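Local coordinates for regulatory protein SdiA (Escherichia coli, PDB 4LFU), which activates transcription from a promoter just upstream of the ftsQAZ cell-division genes and responds to acyl-homoserine lactone autoinducers of the AI-1 type made by other bacteria, at residues A[24-29]-A[163-168]; A[44-49]-A[170-175]; A[8-13]-A[154-159]; A[83-88]-A[130-135]. One frame throughout, in Å; residues are numbered along the deposited sequence.

Contact 1. Residues A[24-29]-A[163-168]; sequences EEVYHE and MALMRL
Tyr27 meets Leu165 through the phenol end of its ring: CE1 lies 4.0 Å from Leu165 CD1, an oblique approach, and OH comes within 3.9 Å of Leu165 CD2. The same ring stacks with that of Tyr60 in the sheet. Tyr27 OH is also 4.0 Å from Leu165 CD1, and the two side chains cross at about a right angle. Tyr27 CG stands anti to its carbonyl carbon (chi1 -60°), and from there the ring carries its far end over to Leu165. Here two helices of the autoinducer-binding domain, 23-36 and 147-167, run antiparallel on one side of the sheet, with the short segments at 170° and their axes 10.2 Å apart. Val26 fills the middle of this interface with its two branches divided: CG1 lies 4.0 Å from Leu165 CG, whereas CG2 rests 3.9 Å from Ala164 CB. The backbones come nearest at this alanine, with 7.4 Å between Val26 CA and Ala164 CA. Farther along, where helix 147-167 ends, Leu168 CD1 also reaches Val26 CG2, more loosely at 4.2 Å. Beyond the interface, Phe17 of helix 6-19 packs on Val26, and Leu44 of strand 41-47 on Leu165.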
# COMPACT_ATOMS: atom_id res chain seq x y z
N GLU A 24 -10.22 -19.38 -11.46
CA GLU A 24 -9.59 -20.09 -12.61
C GLU A 24 -9.47 -19.24 -13.87
O GLU A 24 -8.50 -19.39 -14.61
CB GLU A 24 -10.27 -21.46 -12.88
CG GLU A 24 -10.19 -22.01 -14.36
CD GLU A 24 -8.78 -22.46 -14.86
OE1 GLU A 24 -7.77 -22.39 -14.09
OE2 GLU A 24 -8.68 -22.87 -16.04
N GLU A 25 -10.43 -18.34 -14.10
CA GLU A 25 -10.37 -17.42 -15.24
C GLU A 25 -9.22 -16.44 -15.09
O GLU A 25 -8.60 -16.03 -16.08
CB GLU A 25 -11.66 -16.60 -15.38
CG GLU A 25 -12.88 -17.31 -15.95
CD GLU A 25 -14.10 -16.37 -15.94
OE1 GLU A 25 -14.16 -15.44 -16.78
OE2 GLU A 25 -14.98 -16.53 -15.08
N VAL A 26 -8.97 -16.02 -13.85
CA VAL A 26 -7.84 -15.14 -13.52
C VAL A 26 -6.51 -15.88 -13.75
O VAL A 26 -5.62 -15.38 -14.46
CB VAL A 26 -7.92 -14.61 -12.03
CG1 VAL A 26 -6.74 -13.78 -11.70
CG2 VAL A 26 -9.20 -13.82 -11.79
N TYR A 27 -6.40 -17.09 -13.18
CA TYR A 27 -5.19 -17.90 -13.32
C TYR A 27 -4.91 -18.31 -14.76
O TYR A 27 -3.77 -18.22 -15.22
CB TYR A 27 -5.21 -19.12 -12.41
CG TYR A 27 -5.29 -18.75 -10.96
CD1 TYR A 27 -4.43 -17.81 -10.40
CD2 TYR A 27 -6.22 -19.35 -10.13
CE1 TYR A 27 -4.52 -17.47 -9.04
CE2 TYR A 27 -6.31 -19.03 -8.79
CZ TYR A 27 -5.46 -18.08 -8.25
OH TYR A 27 -5.56 -17.77 -6.91
N HIS A 28 -5.96 -18.68 -15.48
CA HIS A 28 -5.81 -19.06 -16.88
C HIS A 28 -5.30 -17.91 -17.75
O HIS A 28 -4.45 -18.11 -18.62
CB HIS A 28 -7.12 -19.63 -17.44
CG HIS A 28 -7.02 -20.04 -18.88
ND1 HIS A 28 -7.52 -19.26 -19.91
CD2 HIS A 28 -6.44 -21.11 -19.46
CE1 HIS A 28 -7.25 -19.85 -21.07
NE2 HIS A 28 -6.60 -20.98 -20.82
N GLU A 29 -5.80 -16.70 -17.50
CA GLU A 29 -5.36 -15.49 -18.21
C GLU A 29 -3.91 -15.14 -17.91
O GLU A 29 -3.19 -14.71 -18.81
CB GLU A 29 -6.29 -14.31 -17.90
CG GLU A 29 -6.05 -13.03 -18.74
CD GLU A 29 -6.12 -13.27 -20.25
OE1 GLU A 29 -7.03 -14.01 -20.70
OE2 GLU A 29 -5.26 -12.73 -20.99
N MET A 163 -6.54 -7.67 -7.84
CA MET A 163 -7.80 -6.91 -7.64
C MET A 163 -9.04 -7.73 -8.00
O MET A 163 -10.02 -7.75 -7.22
CB MET A 163 -7.79 -5.56 -8.37
CG MET A 163 -6.79 -4.53 -7.80
SD MET A 163 -6.80 -4.26 -6.00
CE MET A 163 -8.49 -3.69 -5.74
N ALA A 164 -9.00 -8.45 -9.13
CA ALA A 164 -10.05 -9.42 -9.46
C ALA A 164 -10.22 -10.44 -8.34
O ALA A 164 -11.33 -10.68 -7.88
CB ALA A 164 -9.75 -10.12 -10.78
N LEU A 165 -9.13 -11.06 -7.90
CA LEU A 165 -9.23 -12.06 -6.82
C LEU A 165 -9.73 -11.50 -5.49
O LEU A 165 -10.33 -12.22 -4.71
CB LEU A 165 -7.90 -12.81 -6.64
CG LEU A 165 -7.44 -13.71 -7.80
CD1 LEU A 165 -5.93 -13.89 -7.80
CD2 LEU A 165 -8.15 -15.04 -7.77
N MET A 166 -9.46 -10.22 -5.22
CA MET A 166 -10.01 -9.54 -4.05
C MET A 166 -11.51 -9.35 -4.19
O MET A 166 -12.25 -9.63 -3.25
CB MET A 166 -9.32 -8.19 -3.80
CG MET A 166 -8.09 -8.31 -2.88
SD MET A 166 -7.37 -6.72 -2.44
CE MET A 166 -8.25 -6.32 -0.93
N ARG A 167 -11.95 -8.89 -5.37
CA ARG A 167 -13.37 -8.77 -5.72
C ARG A 167 -14.12 -10.09 -5.58
O ARG A 167 -15.24 -10.11 -5.10
CB ARG A 167 -13.53 -8.21 -7.14
CG ARG A 167 -14.93 -8.42 -7.73
CD ARG A 167 -15.13 -7.61 -9.02
NE ARG A 167 -14.28 -8.06 -10.13
CZ ARG A 167 -14.47 -9.18 -10.82
NH1 ARG A 167 -15.48 -9.99 -10.51
NH2 ARG A 167 -13.65 -9.50 -11.80
N LEU A 168 -13.47 -11.19 -5.99
CA LEU A 168 -14.02 -12.54 -5.93
C LEU A 168 -13.83 -13.18 -4.56
O LEU A 168 -14.00 -14.39 -4.41
CB LEU A 168 -13.40 -13.43 -7.02
CG LEU A 168 -13.58 -12.98 -8.48
CD1 LEU A 168 -12.76 -13.79 -9.47
CD2 LEU A 168 -15.04 -13.03 -8.87

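Contact 2. Residues A[44-49]-A[170-175]; sequences LCVRHP and DEIVMT
The loop that leads from the autoinducer-binding domain to the LuxR-type helix-turn-helix domain begins by lying against the end of strand 41-47 and the two residues that follow it, and residues 170-175 make that contact. His48, Val46 and Ile172 carry much of it. The His48 ring turns its edge to the backbone of the loop: Met174 O lies in the ring plane, 3.4 Å from His48 NE2. The other ring nitrogen, ND1, gives a weak hydrogen bond to Val46 O, which may help to set the rotation of the ring. Val46 also faces Ile172 O, which lies 3.3 Å from Val46 CB. Its CG2 branch, anti to the carbonyl carbon, extends the contact to Val173 CG1 at 3.9 Å and to Ile172 CG1 at 4.1 Å. Ile172 stretches its chain toward the strand: CG1 is anti to the backbone N (chi1 -157°), and chi2 (-169°) keeps the chain extended, bringing CD1 to Leu44 O at 3.6 Å. Farther on, Thr175 CG2 packs on Pro49 CD at 3.5 Å, the two side chains crossing at about a right angle. Val173 O is bonded by Asn127 ND2. Within the loop, Asp170 OD1 accepts from Ile172 N in an Asx turn (3.1 Å, N-H...acceptor angle 169°), and Asp170 O receives both Val173 N and Met174 N. These bonds fix the shape of the loop from within, while it meets the strand largely through the carbon atoms of Val46, Ile172, Val173 and the Pro49-Thr175 pair.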
# COMPACT_ATOMS: atom_id res chain seq x y z
N LEU A 44 1.85 -16.93 -8.45
CA LEU A 44 1.27 -15.77 -7.82
C LEU A 44 1.30 -16.07 -6.32
O LEU A 44 0.64 -17.02 -5.89
CB LEU A 44 -0.16 -15.56 -8.34
CG LEU A 44 -0.72 -14.16 -8.67
CD1 LEU A 44 -2.23 -14.05 -8.22
CD2 LEU A 44 0.10 -12.97 -8.12
N CYS A 45 2.12 -15.32 -5.57
CA CYS A 45 2.31 -15.47 -4.10
C CYS A 45 1.93 -14.21 -3.36
O CYS A 45 2.27 -13.11 -3.77
CB CYS A 45 3.77 -15.74 -3.73
SG CYS A 45 4.50 -17.18 -4.51
N VAL A 46 1.25 -14.40 -2.23
CA VAL A 46 0.73 -13.30 -1.44
C VAL A 46 1.19 -13.49 -0.01
O VAL A 46 0.79 -14.47 0.62
CB VAL A 46 -0.85 -13.23 -1.55
CG1 VAL A 46 -1.41 -12.09 -0.73
CG2 VAL A 46 -1.29 -13.09 -3.02
N ARG A 47 2.04 -12.58 0.47
CA ARG A 47 2.44 -12.51 1.87
C ARG A 47 1.42 -11.63 2.61
O ARG A 47 1.36 -10.42 2.41
CB ARG A 47 3.89 -11.93 2.09
CG ARG A 47 4.95 -12.23 0.98
CD ARG A 47 6.46 -11.94 1.40
NE ARG A 47 6.88 -12.92 2.40
CZ ARG A 47 8.06 -13.53 2.48
NH1 ARG A 47 9.03 -13.28 1.60
NH2 ARG A 47 8.26 -14.41 3.45
N HIS A 48 0.60 -12.28 3.43
CA HIS A 48 -0.41 -11.60 4.22
C HIS A 48 0.21 -10.79 5.37
O HIS A 48 1.27 -11.15 5.89
CB HIS A 48 -1.42 -12.61 4.76
CG HIS A 48 -2.32 -13.16 3.70
ND1 HIS A 48 -1.85 -13.87 2.61
CD2 HIS A 48 -3.67 -13.11 3.56
CE1 HIS A 48 -2.87 -14.23 1.85
NE2 HIS A 48 -3.98 -13.79 2.41
N PRO A 49 -0.43 -9.67 5.75
CA PRO A 49 0.09 -8.84 6.82
C PRO A 49 0.01 -9.54 8.19
O PRO A 49 0.74 -9.19 9.10
CB PRO A 49 -0.81 -7.62 6.79
CG PRO A 49 -2.10 -8.15 6.33
CD PRO A 49 -1.70 -9.12 5.23
N ASP A 170 -11.38 -14.21 -2.87
CA ASP A 170 -10.47 -15.36 -2.86
C ASP A 170 -9.51 -15.45 -1.66
O ASP A 170 -9.00 -14.43 -1.17
CB ASP A 170 -9.69 -15.45 -4.17
CG ASP A 170 -9.26 -16.87 -4.47
OD1 ASP A 170 -8.21 -17.30 -3.96
OD2 ASP A 170 -9.99 -17.56 -5.20
N GLU A 171 -9.31 -16.69 -1.21
CA GLU A 171 -8.53 -17.04 -0.01
C GLU A 171 -7.05 -16.64 -0.15
O GLU A 171 -6.36 -16.41 0.85
CB GLU A 171 -8.63 -18.56 0.23
CG GLU A 171 -8.28 -19.35 -1.06
CD GLU A 171 -8.24 -20.87 -0.91
OE1 GLU A 171 -8.09 -21.53 -1.96
OE2 GLU A 171 -8.35 -21.40 0.22
N ILE A 172 -6.58 -16.59 -1.40
CA ILE A 172 -5.21 -16.24 -1.70
C ILE A 172 -4.88 -14.82 -1.23
O ILE A 172 -3.78 -14.58 -0.73
CB ILE A 172 -4.85 -16.47 -3.21
CG1 ILE A 172 -3.33 -16.66 -3.37
CG2 ILE A 172 -5.45 -15.37 -4.12
CD1 ILE A 172 -2.80 -16.64 -4.80
N VAL A 173 -5.86 -13.91 -1.34
CA VAL A 173 -5.65 -12.50 -1.03
C VAL A 173 -6.38 -11.93 0.20
O VAL A 173 -6.02 -10.84 0.66
CB VAL A 173 -5.99 -11.58 -2.24
CG1 VAL A 173 -4.86 -11.53 -3.20
CG2 VAL A 173 -7.27 -12.04 -2.94
N MET A 174 -7.40 -12.61 0.70
CA MET A 174 -8.22 -12.06 1.80
C MET A 174 -7.63 -12.24 3.21
O MET A 174 -7.16 -13.32 3.58
CB MET A 174 -9.67 -12.59 1.79
CG MET A 174 -10.50 -12.30 0.54
SD MET A 174 -10.43 -10.66 -0.22
CE MET A 174 -11.32 -9.64 0.96
N THR A 175 -7.69 -11.15 3.98
CA THR A 175 -7.23 -11.11 5.38
C THR A 175 -8.45 -11.42 6.28
O THR A 175 -9.57 -11.43 5.78
CB THR A 175 -6.56 -9.75 5.71
OG1 THR A 175 -7.36 -8.66 5.20
CG2 THR A 175 -5.20 -9.67 5.07

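Contact 3. Residues A[8-13]-A[154-159]; sequences SWRRTM and MQLLVR
Leu156 pushes its two methyls between Trp9, Arg10 and Met13 of the N-terminal helix. Its CG is anti to the backbone N (chi1 -176°), pointing the branch across to helix 6-19. CD1 lies 3.3 Å from Arg10 CG, a close approach to the aliphatic part of the arginine, and 3.7 Å from Trp9 CZ3, which it meets tip to tip. CD2 instead rests on Met13 CB at 3.6 Å. The helices are nearly parallel, at 6° with axes 11.0 Å apart, and helix 6-19 forms an outer layer over helix 147-167, which itself lies on the sheet of the autoinducer-binding domain. Leu157, next in sequence, crosses Trp9 at about a right angle: its CG sits at the indole edge, 4.1 Å from Trp9 CH2, and its CD2 reaches Met13 CE at 4.0 Å. One face of the indole is covered by Met13 CG, 3.5 Å above the plane and over its centre; the bends of the methionine at chi2 and chi3 then bring CE round to Leu157. Lys153 adds a cation-pi contact to Trp9. Arg10 also packs on Gln151 of the second subunit, and Arg11 forms a salt bridge with Asp148 of that subunit.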
# COMPACT_ATOMS: atom_id res chain seq x y z
N SER A 8 -3.71 0.11 -26.29
CA SER A 8 -4.79 -0.83 -26.64
C SER A 8 -4.69 -2.13 -25.86
O SER A 8 -5.70 -2.64 -25.35
CB SER A 8 -4.86 -1.09 -28.15
OG SER A 8 -3.70 -1.74 -28.64
N TRP A 9 -3.47 -2.66 -25.74
CA TRP A 9 -3.21 -3.81 -24.88
C TRP A 9 -3.81 -3.58 -23.50
O TRP A 9 -4.60 -4.40 -23.02
CB TRP A 9 -1.70 -4.11 -24.78
CG TRP A 9 -1.42 -5.37 -23.97
CD1 TRP A 9 -1.40 -6.66 -24.43
CD2 TRP A 9 -1.16 -5.45 -22.55
NE1 TRP A 9 -1.14 -7.53 -23.40
CE2 TRP A 9 -0.98 -6.81 -22.24
CE3 TRP A 9 -1.05 -4.50 -21.54
CZ2 TRP A 9 -0.71 -7.25 -20.92
CZ3 TRP A 9 -0.77 -4.94 -20.23
CH2 TRP A 9 -0.61 -6.30 -19.94
N ARG A 10 -3.46 -2.44 -22.89
CA ARG A 10 -3.94 -2.08 -21.55
C ARG A 10 -5.46 -2.01 -21.47
O ARG A 10 -6.05 -2.46 -20.49
CB ARG A 10 -3.29 -0.76 -21.09
CG ARG A 10 -3.66 -0.33 -19.65
CD ARG A 10 -2.99 0.99 -19.25
NE ARG A 10 -3.97 2.08 -19.16
CZ ARG A 10 -4.59 2.46 -18.04
NH1 ARG A 10 -4.33 1.85 -16.89
NH2 ARG A 10 -5.46 3.45 -18.07
N ARG A 11 -6.08 -1.42 -22.49
CA ARG A 11 -7.54 -1.26 -22.57
C ARG A 11 -8.26 -2.63 -22.55
O ARG A 11 -9.21 -2.83 -21.79
CB ARG A 11 -7.89 -0.43 -23.83
CG ARG A 11 -9.02 0.58 -23.66
CD ARG A 11 -8.85 1.85 -24.58
NE ARG A 11 -8.36 1.56 -25.93
CZ ARG A 11 -7.27 2.10 -26.48
NH1 ARG A 11 -6.54 3.00 -25.82
NH2 ARG A 11 -6.90 1.74 -27.72
N THR A 12 -7.78 -3.56 -23.38
CA THR A 12 -8.28 -4.94 -23.41
C THR A 12 -8.12 -5.69 -22.08
O THR A 12 -9.02 -6.42 -21.65
CB THR A 12 -7.57 -5.76 -24.51
OG1 THR A 12 -7.42 -4.96 -25.69
CG2 THR A 12 -8.35 -7.04 -24.83
N MET A 13 -6.96 -5.53 -21.44
CA MET A 13 -6.66 -6.31 -20.23
C MET A 13 -7.50 -5.90 -19.04
O MET A 13 -8.00 -6.76 -18.30
CB MET A 13 -5.15 -6.29 -19.91
CG MET A 13 -4.29 -7.00 -20.95
SD MET A 13 -4.84 -8.69 -21.39
CE MET A 13 -4.61 -9.54 -19.83
N MET A 154 3.59 -6.17 -16.79
CA MET A 154 3.51 -6.92 -15.55
C MET A 154 2.97 -6.06 -14.41
O MET A 154 2.42 -6.58 -13.44
CB MET A 154 4.87 -7.51 -15.19
CG MET A 154 5.32 -8.70 -16.09
SD MET A 154 6.86 -9.31 -15.38
CE MET A 154 6.16 -10.32 -14.05
N GLN A 155 3.12 -4.74 -14.53
CA GLN A 155 2.54 -3.82 -13.57
C GLN A 155 1.05 -4.00 -13.53
O GLN A 155 0.49 -4.12 -12.45
CB GLN A 155 2.85 -2.36 -13.89
CG GLN A 155 3.98 -1.79 -13.11
CD GLN A 155 4.23 -0.34 -13.49
OE1 GLN A 155 3.33 0.49 -13.37
NE2 GLN A 155 5.44 -0.04 -13.94
N LEU A 156 0.43 -4.02 -14.71
CA LEU A 156 -1.03 -4.23 -14.85
C LEU A 156 -1.49 -5.63 -14.45
O LEU A 156 -2.49 -5.77 -13.74
CB LEU A 156 -1.49 -3.88 -16.29
CG LEU A 156 -2.97 -3.91 -16.71
CD1 LEU A 156 -3.16 -3.16 -18.04
CD2 LEU A 156 -3.55 -5.36 -16.83
N LEU A 157 -0.76 -6.65 -14.90
CA LEU A 157 -1.09 -8.07 -14.63
C LEU A 157 -1.12 -8.42 -13.17
O LEU A 157 -2.02 -9.12 -12.74
CB LEU A 157 -0.13 -9.03 -15.35
CG LEU A 157 -0.25 -9.04 -16.87
CD1 LEU A 157 0.91 -9.83 -17.50
CD2 LEU A 157 -1.58 -9.61 -17.29
N VAL A 158 -0.14 -7.95 -12.42
CA VAL A 158 -0.12 -8.23 -10.98
C VAL A 158 -1.25 -7.49 -10.27
O VAL A 158 -1.86 -8.06 -9.36
CB VAL A 158 1.30 -7.99 -10.31
CG1 VAL A 158 1.70 -6.54 -10.31
CG2 VAL A 158 1.34 -8.56 -8.88
N ARG A 159 -1.54 -6.25 -10.67
CA ARG A 159 -2.57 -5.46 -10.02
C ARG A 159 -3.94 -6.02 -10.30
O ARG A 159 -4.69 -6.32 -9.38
CB ARG A 159 -2.52 -4.00 -10.49
CG ARG A 159 -3.39 -3.07 -9.65
CD ARG A 159 -3.73 -1.81 -10.40
NE ARG A 159 -4.39 -0.82 -9.54
CZ ARG A 159 -5.70 -0.78 -9.30
NH1 ARG A 159 -6.52 -1.67 -9.84
NH2 ARG A 159 -6.19 0.16 -8.50

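Contact 4. Residues A[83-88]-A[130-135]; sequences LNPENF and LGFLSF
Phe132 is met by three residues of the 83-88 loop, on one face and at its edge. Leu83 CA lies over one face, offset toward the rim, in a CH-pi contact 4.0 Å from the Phe132 centroid and 21° off the normal, while Leu83 CD1 lies 3.8 Å from Phe132 CG. At the ring edge, Phe88 CZ is 3.8 Å from Phe132 CD1, and Pro85 CD is 4.0 Å from Phe132 CZ. The two phenyl planes are inclined obliquely at 53°. Pro85 CG also touches Leu130 CD1 at 4.1 Å, two residues earlier in the strand, on the same side of the sheet. In the next shell, Asn84 OD1 accepts from Glu86 N, which stands well above the amide plane, in an Asx turn. Asn87 N and Phe88 N bond back to Asn84 O and Pro85 O, closing the short 3-10 turn. Arg47 of strand 41-47 donates to Leu83 O. A tetraethylene glycol bound close to Leu83 is consistent with a pocket here in the autoinducer-binding domain. Tyr122 of strand 117-124 meets both phenyl rings, edge-to-face with Phe88, and the loop lies across strand 130-137 and its two neighbours, on the sheet face turned away from helix 147-167.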
# COMPACT_ATOMS: atom_id res chain seq x y z
N LEU A 83 10.95 -12.79 -3.19
CA LEU A 83 9.79 -12.47 -2.35
C LEU A 83 10.14 -11.42 -1.29
O LEU A 83 9.47 -11.29 -0.26
CB LEU A 83 9.26 -13.75 -1.70
CG LEU A 83 8.14 -14.59 -2.33
CD1 LEU A 83 7.84 -14.34 -3.82
CD2 LEU A 83 8.37 -16.06 -2.08
N ASN A 84 11.23 -10.71 -1.54
CA ASN A 84 11.72 -9.69 -0.66
C ASN A 84 11.63 -8.37 -1.42
O ASN A 84 12.40 -8.13 -2.36
CB ASN A 84 13.16 -10.01 -0.23
CG ASN A 84 13.77 -8.94 0.66
OD1 ASN A 84 13.09 -8.00 1.11
ND2 ASN A 84 15.07 -9.06 0.91
N PRO A 85 10.68 -7.51 -1.02
CA PRO A 85 10.45 -6.19 -1.63
C PRO A 85 11.66 -5.23 -1.63
O PRO A 85 11.78 -4.39 -2.52
CB PRO A 85 9.28 -5.63 -0.81
CG PRO A 85 9.29 -6.38 0.44
CD PRO A 85 9.74 -7.75 0.09
N GLU A 86 12.56 -5.37 -0.66
CA GLU A 86 13.81 -4.59 -0.60
C GLU A 86 14.70 -4.77 -1.83
O GLU A 86 15.56 -3.92 -2.10
CB GLU A 86 14.59 -4.90 0.67
CG GLU A 86 14.01 -4.23 1.96
CD GLU A 86 13.77 -5.24 3.10
OE1 GLU A 86 14.63 -5.33 4.01
OE2 GLU A 86 12.73 -5.95 3.06
N ASN A 87 14.54 -5.83 -2.60
CA ASN A 87 15.41 -5.91 -3.76
C ASN A 87 14.75 -5.65 -5.14
O ASN A 87 15.33 -5.89 -6.20
CB ASN A 87 16.41 -7.10 -3.66
CG ASN A 87 15.74 -8.41 -3.62
OD1 ASN A 87 14.87 -8.66 -4.44
ND2 ASN A 87 16.14 -9.29 -2.68
N PHE A 88 13.55 -5.08 -5.08
CA PHE A 88 12.82 -4.65 -6.27
C PHE A 88 13.12 -3.18 -6.57
O PHE A 88 13.39 -2.38 -5.68
CB PHE A 88 11.31 -4.82 -6.02
CG PHE A 88 10.83 -6.23 -6.15
CD1 PHE A 88 11.07 -7.17 -5.15
CD2 PHE A 88 10.14 -6.63 -7.27
CE1 PHE A 88 10.62 -8.47 -5.28
CE2 PHE A 88 9.68 -7.92 -7.38
CZ PHE A 88 9.94 -8.84 -6.39
N LEU A 130 1.13 -8.45 0.42
CA LEU A 130 2.09 -8.19 -0.64
C LEU A 130 1.94 -9.27 -1.68
O LEU A 130 2.09 -10.47 -1.37
CB LEU A 130 3.53 -8.15 -0.09
CG LEU A 130 3.96 -7.06 0.90
CD1 LEU A 130 5.40 -7.32 1.28
CD2 LEU A 130 3.86 -5.67 0.28
N GLY A 131 1.62 -8.86 -2.90
CA GLY A 131 1.44 -9.79 -3.99
C GLY A 131 2.65 -9.76 -4.89
O GLY A 131 3.20 -8.69 -5.19
N PHE A 132 3.09 -10.96 -5.29
CA PHE A 132 4.25 -11.14 -6.17
C PHE A 132 3.84 -11.98 -7.38
O PHE A 132 3.35 -13.09 -7.24
CB PHE A 132 5.37 -11.86 -5.42
CG PHE A 132 5.91 -11.10 -4.23
CD1 PHE A 132 7.04 -10.30 -4.36
CD2 PHE A 132 5.29 -11.19 -2.97
CE1 PHE A 132 7.52 -9.58 -3.28
CE2 PHE A 132 5.79 -10.49 -1.86
CZ PHE A 132 6.89 -9.69 -2.02
N LEU A 133 4.06 -11.45 -8.58
CA LEU A 133 3.84 -12.23 -9.79
C LEU A 133 5.18 -12.53 -10.46
O LEU A 133 5.89 -11.62 -10.87
CB LEU A 133 2.91 -11.48 -10.75
CG LEU A 133 2.66 -12.16 -12.12
CD1 LEU A 133 1.90 -13.47 -11.98
CD2 LEU A 133 1.93 -11.19 -13.02
N SER A 134 5.52 -13.81 -10.57
CA SER A 134 6.77 -14.25 -11.20
C SER A 134 6.49 -14.97 -12.48
O SER A 134 5.54 -15.72 -12.56
CB SER A 134 7.48 -15.23 -10.29
OG SER A 134 8.12 -14.56 -9.24
N PHE A 135 7.29 -14.70 -13.51
CA PHE A 135 7.33 -15.53 -14.72
C PHE A 135 8.70 -16.18 -14.80
O PHE A 135 9.71 -15.57 -14.45
CB PHE A 135 7.13 -14.70 -15.99
CG PHE A 135 5.74 -14.10 -16.14
CD1 PHE A 135 4.62 -14.73 -15.59
CD2 PHE A 135 5.55 -12.93 -16.87
CE1 PHE A 135 3.35 -14.18 -15.74
CE2 PHE A 135 4.27 -12.40 -17.04
CZ PHE A 135 3.18 -13.03 -16.47

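How the contacts relate
The four contacts lie in or beside the autoinducer-binding domain, built round an antiparallel sheet. Contacts 1 and 3 share helix 147-167, against which helices 23-36 and 6-19 pack; their centres are 13 Å apart. Contacts 2 and 4 use the neighbouring strands 41-47 and 130-137, also with centres 13 Å apart, and Cys45 O probably accepts from Phe132 N between them. Leu133 packs on Leu157 and Val158, linking the strand of contact 4 to the helix of contact 3. Along the chain, contacts 1, 2 and 3 cross one another, and contact 4 is nested inside each. The N-terminal helices pack with helix 147-167, and the loop after that helix, in contact 2, leads on to the DNA-binding domain.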